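EF0056 (Enterococcus faecalis, PDB 6ORI) is an enterococcal surface protein of unknown function, built from immunoglobulin-like beta domains with bound calcium, and probably takes part in biofilm formation. Local coordinates at residues D323-L326 against T327-I330; D331-A335 against S336-I340. All coordinates share one frame; numbering follows the deposited sequence.

Contact 1 (D323-L326 against T327-I330)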
ATOM      1  N   ASP A 323      -9.030 -21.935   4.246  1.00  6.44           N
ATOM      2  CA  ASP A 323      -8.751 -23.267   3.752  1.00  6.79           C
ATOM      3  C   ASP A 323      -8.120 -24.032   4.896  1.00  6.73           C
ATOM      4  O   ASP A 323      -7.427 -23.461   5.727  1.00  6.26           O
ATOM      5  CB  ASP A 323      -7.784 -23.233   2.555  1.00  7.80           C
ATOM      6  CG  ASP A 323      -7.788 -24.544   1.765  1.00 14.42           C
ATOM      7  OD1 ASP A 323      -7.063 -25.478   2.145  1.00 11.11           O
ATOM      8  OD2 ASP A 323      -8.574 -24.684   0.792  1.00 19.07           O
ATOM      9  N   ASN A 324      -8.330 -25.340   4.945  1.00  5.15           N
ATOM     10  CA  ASN A 324      -7.668 -26.140   5.963  1.00  4.69           C
ATOM     11  C   ASN A 324      -6.161 -26.181   5.784  1.00  8.44           C
ATOM     12  O   ASN A 324      -5.457 -26.526   6.714  1.00  9.72           O
ATOM     13  CB  ASN A 324      -8.289 -27.538   6.055  1.00  6.34           C
ATOM     14  CG  ASN A 324      -9.731 -27.488   6.497  1.00  5.78           C
ATOM     15  OD1 ASN A 324     -10.656 -27.850   5.747  1.00  9.86           O
ATOM     16  ND2 ASN A 324      -9.940 -26.969   7.676  1.00  4.82           N
ATOM     17  N   ASP A 325      -5.694 -25.799   4.600  1.00  7.11           N
ATOM     18  CA  ASP A 325      -4.288 -25.451   4.391  1.00  8.54           C
ATOM     19  C   ASP A 325      -4.225 -24.154   3.580  1.00  5.69           C
ATOM     20  O   ASP A 325      -4.229 -24.163   2.348  1.00  6.97           O
ATOM     21  CB  ASP A 325      -3.489 -26.554   3.700  1.00  9.15           C
ATOM     22  CG  ASP A 325      -2.042 -26.177   3.518  1.00 11.33           C
ATOM     23  OD1 ASP A 325      -1.640 -25.071   3.941  1.00 10.27           O
ATOM     24  OD2 ASP A 325      -1.287 -27.001   2.945  1.00 19.17           O
ATOM     25  N   LEU A 326      -4.127 -23.041   4.291  1.00  5.08           N
ATOM     26  CA  LEU A 326      -4.225 -21.737   3.661  1.00  4.56           C
ATOM     27  C   LEU A 326      -3.084 -21.446   2.706  1.00  5.53           C
ATOM     28  O   LEU A 326      -3.189 -20.535   1.877  1.00  5.93           O
ATOM     29  CB  LEU A 326      -4.308 -20.645   4.718  1.00  5.56           C
ATOM     30  CG  LEU A 326      -4.688 -19.229   4.269  1.00  4.51           C
ATOM     31  CD1 LEU A 326      -5.967 -19.194   3.482  1.00  7.93           C
ATOM     32  CD2 LEU A 326      -4.777 -18.328   5.482  1.00  7.20           C
ATOM     33  N   THR A 327      -2.006 -22.224   2.784  1.00  5.18           N
ATOM     34  CA  THR A 327      -0.907 -22.048   1.830  1.00  6.84           C
ATOM     35  C   THR A 327      -1.338 -22.430   0.402  1.00  5.89           C
ATOM     36  O   THR A 327      -0.621 -22.119  -0.554  1.00  7.21           O
ATOM     37  CB  THR A 327       0.365 -22.834   2.196  1.00  7.38           C
ATOM     38  OG1 THR A 327       0.143 -24.246   2.048  1.00  9.09           O
ATOM     39  CG2 THR A 327       0.810 -22.512   3.601  1.00  8.76           C
ATOM     40  N   LYS A 328      -2.490 -23.071   0.231  1.00  6.02           N
ATOM     41  CA  LYS A 328      -3.026 -23.337  -1.103  1.00  7.56           C
ATOM     42  C   LYS A 328      -3.524 -22.033  -1.751  1.00  7.27           C
ATOM     43  O   LYS A 328      -3.605 -21.933  -2.985  1.00  9.28           O
ATOM     44  CB  LYS A 328      -4.158 -24.356  -1.024  1.00 11.94           C
ATOM     45  CG  LYS A 328      -3.687 -25.756  -0.678  1.00 19.07           C
ATOM     46  CD  LYS A 328      -4.835 -26.755  -0.768  1.00 28.22           C
ATOM     47  CE  LYS A 328      -5.205 -27.304   0.590  1.00 30.40           C
ATOM     48  NZ  LYS A 328      -6.564 -27.920   0.616  1.00 41.55           N
ATOM     49  N   LEU A 329      -3.889 -21.052  -0.926  1.00  4.73           N
ATOM     50  CA  LEU A 329      -4.457 -19.799  -1.438  1.00  5.50           C
ATOM     51  C   LEU A 329      -3.493 -18.622  -1.395  1.00  5.48           C
ATOM     52  O   LEU A 329      -3.593 -17.698  -2.217  1.00  6.21           O
ATOM     53  CB  LEU A 329      -5.700 -19.399  -0.669  1.00  5.76           C
ATOM     54  CG  LEU A 329      -6.819 -20.421  -0.573  1.00  5.40           C
ATOM     55  CD1 LEU A 329      -8.023 -19.828   0.090  1.00  8.07           C
ATOM     56  CD2 LEU A 329      -7.197 -20.969  -1.945  1.00  7.81           C
ATOM     57  N   ILE A 330      -2.588 -18.630  -0.422  1.00  5.40           N
ATOM     58  CA  ILE A 330      -1.669 -17.510  -0.210  1.00  5.38           C
ATOM     59  C   ILE A 330      -0.247 -18.046  -0.178  1.00  5.56           C
ATOM     60  O   ILE A 330       0.018 -19.018   0.511  1.00  5.34           O
ATOM     61  CB  ILE A 330      -1.962 -16.795   1.124  1.00  4.57           C
ATOM     62  CG1 ILE A 330      -3.358 -16.159   1.116  1.00  6.94           C
ATOM     63  CG2 ILE A 330      -0.870 -15.766   1.474  1.00  5.29           C
ATOM     64  CD1 ILE A 330      -3.814 -15.600   2.490  1.00  8.00           C
TER

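Contact 2 (D331-A335 against S336-I340)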
ATOM      1  N   ASP A 331       0.659 -17.397  -0.910  1.00  5.02           N
ATOM      2  CA  ASP A 331       2.072 -17.727  -0.811  1.00  6.04           C
ATOM      3  C   ASP A 331       2.614 -16.892   0.354  1.00  6.24           C
ATOM      4  O   ASP A 331       2.815 -15.683   0.243  1.00  5.56           O
ATOM      5  CB  ASP A 331       2.816 -17.458  -2.117  1.00  6.53           C
ATOM      6  CG  ASP A 331       4.237 -17.991  -2.086  1.00 10.86           C
ATOM      7  OD1 ASP A 331       4.851 -18.027  -1.006  1.00  8.40           O
ATOM      8  OD2 ASP A 331       4.752 -18.385  -3.153  1.00 23.01           O
ATOM      9  N   PHE A 332       2.818 -17.546   1.486  1.00  5.35           N
ATOM     10  CA  PHE A 332       3.294 -16.872   2.687  1.00  4.59           C
ATOM     11  C   PHE A 332       4.799 -16.651   2.688  1.00  6.84           C
ATOM     12  O   PHE A 332       5.331 -16.118   3.663  1.00  6.48           O
ATOM     13  CB  PHE A 332       2.918 -17.672   3.928  1.00  5.85           C
ATOM     14  CG  PHE A 332       1.488 -17.496   4.370  1.00  5.58           C
ATOM     15  CD1 PHE A 332       1.132 -16.494   5.252  1.00  7.09           C
ATOM     16  CD2 PHE A 332       0.501 -18.355   3.909  1.00  8.13           C
ATOM     17  CE1 PHE A 332      -0.174 -16.347   5.672  1.00  8.82           C
ATOM     18  CE2 PHE A 332      -0.804 -18.188   4.326  1.00  8.41           C
ATOM     19  CZ  PHE A 332      -1.123 -17.172   5.198  1.00  7.88           C
ATOM     20  N   ALA A 333       5.481 -17.054   1.616  1.00  7.13           N
ATOM     21  CA  ALA A 333       6.952 -16.989   1.586  1.00  6.47           C
ATOM     22  C   ALA A 333       7.480 -17.652   2.852  1.00  5.68           C
ATOM     23  O   ALA A 333       8.257 -17.049   3.595  1.00  6.77           O
ATOM     24  CB  ALA A 333       7.422 -15.533   1.460  1.00  9.93           C
ATOM     25  N   ASN A 334       7.042 -18.891   3.114  1.00  7.03           N
ATOM     26  CA  ASN A 334       7.295 -19.540   4.382  1.00  7.41           C
ATOM     27  C   ASN A 334       8.784 -19.604   4.694  1.00  7.82           C
ATOM     28  O   ASN A 334       9.596 -19.984   3.835  1.00 10.18           O
ATOM     29  CB  ASN A 334       6.708 -20.966   4.442  1.00 12.82           C
ATOM     30  CG  ASN A 334       5.171 -21.002   4.579  1.00 17.83           C
ATOM     31  OD1 ASN A 334       4.529 -20.190   5.267  1.00 14.46           O
ATOM     32  ND2 ASN A 334       4.577 -22.001   3.939  1.00 23.58           N
ATOM     33  N   ALA A 335       9.113 -19.201   5.916  1.00  8.20           N
ATOM     34  CA  ALA A 335      10.474 -19.227   6.467  1.00  8.14           C
ATOM     35  C   ALA A 335      11.411 -18.207   5.829  1.00  9.38           C
ATOM     36  O   ALA A 335      12.613 -18.222   6.100  1.00 11.58           O
ATOM     37  CB  ALA A 335      11.048 -20.630   6.391  1.00  9.36           C
ATOM     38  N   SER A 336      10.862 -17.298   5.026  1.00  7.63           N
ATOM     39  CA  SER A 336      11.627 -16.227   4.392  1.00  6.75           C
ATOM     40  C   SER A 336      11.144 -14.873   4.909  1.00  7.89           C
ATOM     41  O   SER A 336       9.974 -14.735   5.255  1.00  6.63           O
ATOM     42  CB  SER A 336      11.402 -16.255   2.886  1.00  8.59           C
ATOM     43  OG  SER A 336      11.990 -15.137   2.228  1.00 11.27           O
ATOM     44  N   PRO A 337      12.033 -13.872   4.961  1.00  5.05           N
ATOM     45  CA  PRO A 337      11.607 -12.535   5.349  1.00  5.44           C
ATOM     46  C   PRO A 337      10.933 -11.772   4.235  1.00  4.36           C
ATOM     47  O   PRO A 337      10.552 -10.625   4.466  1.00  5.77           O
ATOM     48  CB  PRO A 337      12.931 -11.861   5.746  1.00  7.08           C
ATOM     49  CG  PRO A 337      13.955 -12.540   4.938  1.00  6.50           C
ATOM     50  CD  PRO A 337      13.502 -13.980   4.867  1.00  6.18           C
ATOM     51  N   ARG A 338      10.826 -12.358   3.052  1.00  5.84           N
ATOM     52  CA  ARG A 338      10.206 -11.670   1.930  1.00  5.07           C
ATOM     53  C   ARG A 338       8.728 -11.393   2.203  1.00  5.37           C
ATOM     54  O   ARG A 338       8.057 -12.140   2.929  1.00  5.70           O
ATOM     55  CB  ARG A 338      10.351 -12.466   0.637  1.00  6.22           C
ATOM     56  CG  ARG A 338      11.750 -12.449   0.076  1.00  9.78           C
ATOM     57  CD  ARG A 338      11.930 -13.326  -1.166  1.00 11.73           C
ATOM     58  NE  ARG A 338      11.837 -14.751  -0.848  1.00 12.98           N
ATOM     59  CZ  ARG A 338      10.775 -15.525  -1.034  1.00 15.33           C
ATOM     60  NH1 ARG A 338       9.661 -15.045  -1.576  1.00 21.72           N
ATOM     61  NH2 ARG A 338      10.836 -16.796  -0.669  1.00 25.26           N
ATOM     62  N   PRO A 339       8.196 -10.332   1.600  1.00  4.21           N
ATOM     63  CA  PRO A 339       6.795  -9.964   1.831  1.00  4.04           C
ATOM     64  C   PRO A 339       5.836 -10.867   1.083  1.00  5.11           C
ATOM     65  O   PRO A 339       6.211 -11.681   0.232  1.00  5.82           O
ATOM     66  CB  PRO A 339       6.700  -8.544   1.271  1.00  6.25           C
ATOM     67  CG  PRO A 339       7.783  -8.489   0.249  1.00  5.61           C
ATOM     68  CD  PRO A 339       8.905  -9.342   0.778  1.00  4.63           C
ATOM     69  N   ILE A 340       4.577 -10.706   1.441  1.00  4.43           N
ATOM     70  CA  ILE A 340       3.472 -11.470   0.886  1.00  4.61           C
ATOM     71  C   ILE A 340       2.546 -10.530   0.141  1.00  4.34           C
ATOM     72  O   ILE A 340       2.261  -9.433   0.615  1.00  4.99           O
ATOM     73  CB  ILE A 340       2.693 -12.135   2.025  1.00  5.66           C
ATOM     74  CG1 ILE A 340       3.595 -13.131   2.768  1.00  5.78           C
ATOM     75  CG2 ILE A 340       1.398 -12.757   1.510  1.00  5.51           C
ATOM     76  CD1 ILE A 340       3.072 -13.581   4.099  1.00  8.14           C
TER
HETATM   77  O   HOH W   1       6.921 -16.043  -2.108  1.00 21.33           O

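Contact 1 (D323-L326 against T327-I330)
D325 and T327 meet through a single carboxylate oxygen, a compact example of a polar side chain bonded at the beginning of a 3-10 turn. D325 OD1 takes the hydroxyl T327 OG1 at 2.7 Å and the backbone N of the same threonine at 3.1 Å, both donors rising from one face of the carboxylate plane. With chi1 at 69°, T327 OG1 stands between its own backbone N and carbonyl carbon, which lets hydroxyl and N-H share that oxygen. The backbone then closes on itself: K328 N donates to D325 O at 2.9 Å, while L326 O receives both L329 N and I330 N.

Further out, D323 OD1 holds D325 N at 2.8 Å through its anti lone pair, closing an Asx turn. The same oxygen forms a salt bridge with K328 NZ at 2.9 Å, although the hydrogen bond within it is weak. The lysine chain bends at chi3 and passes D325 CB on its way there.

On the apolar side, L326 CD1 lies 4.0 Å from L329 CD1, the two side chains crossing at about a right angle, and L326 CG touches I330 CD1. The turn lies in the loop after strand 318-322. L326 and T327 rest on Y254 of helix 254-257, L329 and I330 pack on M282 of strand 277-284, and I330 also reaches V342 of strand 340-348.

Contact 2 (D331-A335 against S336-I340)
I340 swings CG1 to the side opposite its carbonyl carbon (chi1 -63°), and the extended continuation at chi2 carries CD1 to F332. I340 CD1 lies 3.7 Å from F332 CD1, approaching the ring obliquely, and also touches F332 O, while I340 CG2 packs against D331 O. R338 is arranged differently: its chain bends at chi3 (-69°), turning the guanidinium back over the loop so that R338 NH1 comes 3.8 Å from A333 CB.

Between F332 and R338 the chain reverses through a type II beta turn from A333 to S336, closed by S336 N donating to A333 O at 3.0 Å. Each flank carries a smaller side-chain turn, showing how short polar residues can shape a loop without regular secondary structure. D331 OD1 accepts A333 N at 2.9 Å, nearly along its C-O axis, in an Asx turn. S336 OG accepts R338 N at 3.1 Å, in an ST turn whose N-H points almost straight at the oxygen.

The loop is also tied to its surroundings. K248 NZ of strand 239-248 donates to F332 O and S336 O, the F332 ring stacks with Y254, and N334 OD1 accepts from Y254 N.

D331 OD1 and R338 NH1 are joined through a water and not by a salt bridge. The water lies in the guanidinium plane, at its edge, and its oxygen accepts from R338 NH1 at 3.0 Å; its own bond to D331 OD1 is weak. R338 NH1 also makes a weak bond to A287 O. The opposite charges probably favour this arrangement, whereas the ammonium of K248 among the backbone carbonyls probably offsets the negative ends of their dipoles.

Overall arrangement
Contacts 1 and 2 follow one another in the connection from strand 318-322 to strand 340-348, with centres about 14 Å apart, and both combine a buried apolar side with a more exposed polar one. They meet directly: L326 CD2 packs on F332 CZ, and I330 CG2 on I340 CG2, so the two apolar sides join. Y254 serves both. Their chemistry differs with place. Contact 1, farther from the chain's centre, is a tight 3-10 turn with a direct salt bridge. Contact 2 is a wider reversal, its opposite charges separated by water, and it leads into strand 340-348 while P339 reaches strand 31-38 of a third sheet.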